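Local coordinates for protein terminase, large subunit (Bacillus phage spp1, PDB 2WBN) that packages viral DNA into empty capsids as an ATP-driven motor and cuts the viral genome with its metal-dependent C-terminal nuclease domain, at residues A[42-45]-A[46-50]. Numbering follows the deposited sequence.
Sequences DAEV and ARFDN
The ring of F48 lies against the last turn of a short helix, with one face turned to E44. The carbonyl oxygen of E44 sits 3.3 Å above the centre of that face. The same oxygen accepts two backbone bonds, from F48 N at 3.0 Å and from R47 N at 3.0 Å. The first is the i+4 bond of an alpha helix, the second an i+3 bond as in a 3-10 turn. Such mixed bonding marks the C-terminal turn of a helix. Two residues earlier, A46 N bonds to D42 O at 3.0 Å. With CG beside the backbone N (chi1 -67°), F48 folds back over the turn, and CZ reaches E44 CB at 3.9 Å. V45 CG2 only grazes the ring, 4.4 Å from CE2.

The solvent side is looser. R47 bends at chi3 (-127°) and lays the rim of one guanidinium face over A43 O and E44 CA. It makes no salt bridge with E44: OE1 stays 5.3 Å from R47 NH1. E44 OE2 hydrogen-bonds to T41 N, just before the helix.

F48 is the first residue to leave helical geometry. Its ring stacks on H70 and, with V45, touches I81 of strand 77-86. Helix 42-47 lies at the surface, away from the nuclease metal site, and leads through a short loop into strand 51-56 of the central sheet.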
loop_
_atom_site.group_PDB
_atom_site.type_symbol
_atom_site.label_atom_id
_atom_site.label_comp_id
_atom_site.label_asym_id
_atom_site.label_seq_id
_atom_site.Cartn_x
_atom_site.Cartn_y
_atom_site.Cartn_z
ATOM N N ASP A 42 8.557 14.723 11.198
ATOM C CA ASP A 42 9.818 14.477 10.504
ATOM C C ASP A 42 10.766 13.610 11.349
ATOM O O ASP A 42 11.430 12.708 10.829
ATOM C CB ASP A 42 10.484 15.814 10.183
ATOM C CG ASP A 42 9.966 16.442 8.896
ATOM O OD1 ASP A 42 9.012 15.916 8.266
ATOM O OD2 ASP A 42 10.530 17.494 8.520
ATOM N N ALA A 43 10.787 13.872 12.651
ATOM C CA ALA A 43 11.633 13.143 13.593
ATOM C C ALA A 43 11.246 11.679 13.653
ATOM O O ALA A 43 12.113 10.809 13.707
ATOM C CB ALA A 43 11.548 13.774 14.974
ATOM N N GLU A 44 9.944 11.409 13.629
ATOM C CA GLU A 44 9.440 10.045 13.620
ATOM C C GLU A 44 9.848 9.291 12.361
ATOM O O GLU A 44 10.286 8.150 12.439
ATOM C CB GLU A 44 7.918 10.030 13.708
ATOM C CG GLU A 44 7.346 10.432 15.042
ATOM C CD GLU A 44 5.845 10.343 15.004
ATOM O OE1 GLU A 44 5.317 9.221 15.179
ATOM O OE2 GLU A 44 5.200 11.377 14.736
ATOM N N VAL A 45 9.672 9.927 11.206
ATOM C CA VAL A 45 10.057 9.332 9.930
ATOM C C VAL A 45 11.547 9.032 9.967
ATOM O O VAL A 45 11.990 8.029 9.441
ATOM C CB VAL A 45 9.724 10.257 8.730
ATOM C CG1 VAL A 45 10.350 9.728 7.439
ATOM C CG2 VAL A 45 8.199 10.411 8.575
ATOM N N ALA A 46 12.315 9.893 10.620
ATOM C CA ALA A 46 13.744 9.658 10.773
ATOM C C ALA A 46 14.066 8.349 11.529
ATOM O O ALA A 46 15.033 7.687 11.184
ATOM C CB ALA A 46 14.391 10.840 11.442
ATOM N N ARG A 47 13.251 7.971 12.522
ATOM C CA ARG A 47 13.495 6.765 13.346
ATOM C C ARG A 47 12.915 5.471 12.791
ATOM O O ARG A 47 13.430 4.397 13.093
ATOM C CB ARG A 47 12.911 6.913 14.755
ATOM C CG ARG A 47 13.362 8.118 15.528
ATOM C CD ARG A 47 12.912 8.041 16.989
ATOM N NE ARG A 47 12.182 9.256 17.369
ATOM C CZ ARG A 47 10.858 9.361 17.492
ATOM N NH1 ARG A 47 10.065 8.309 17.318
ATOM N NH2 ARG A 47 10.321 10.535 17.821
ATOM N N PHE A 48 11.817 5.553 12.044
ATOM C CA PHE A 48 11.155 4.345 11.559
ATOM C C PHE A 48 12.156 3.453 10.852
ATOM O O PHE A 48 12.876 3.905 9.954
ATOM C CB PHE A 48 10.021 4.665 10.578
ATOM C CG PHE A 48 8.835 5.377 11.193
ATOM C CD1 PHE A 48 8.472 5.181 12.517
ATOM C CD2 PHE A 48 8.052 6.221 10.411
ATOM C CE1 PHE A 48 7.366 5.842 13.064
ATOM C CE2 PHE A 48 6.948 6.885 10.958
ATOM C CZ PHE A 48 6.608 6.686 12.286
ATOM N N ASP A 49 12.198 2.186 11.245
ATOM C CA ASP A 49 13.183 1.264 10.682
ATOM C C ASP A 49 12.650 -0.165 10.500
ATOM O O ASP A 49 13.410 -1.125 10.521
ATOM C CB ASP A 49 14.455 1.283 11.545
ATOM C CG ASP A 49 15.729 1.385 10.708
ATOM O OD1 ASP A 49 15.650 1.288 9.453
ATOM O OD2 ASP A 49 16.807 1.573 11.306
ATOM N N ASN A 50 11.342 -0.290 10.310
ATOM C CA ASN A 50 10.729 -1.561 9.972
ATOM C C ASN A 50 9.828 -1.283 8.768
ATOM O O ASN A 50 8.598 -1.323 8.844
ATOM C CB ASN A 50 9.959 -2.130 11.164
ATOM C CG ASN A 50 9.607 -3.593 10.991
ATOM O OD1 ASN A 50 10.233 -4.306 10.213
ATOM N ND2 ASN A 50 8.607 -4.053 11.729
#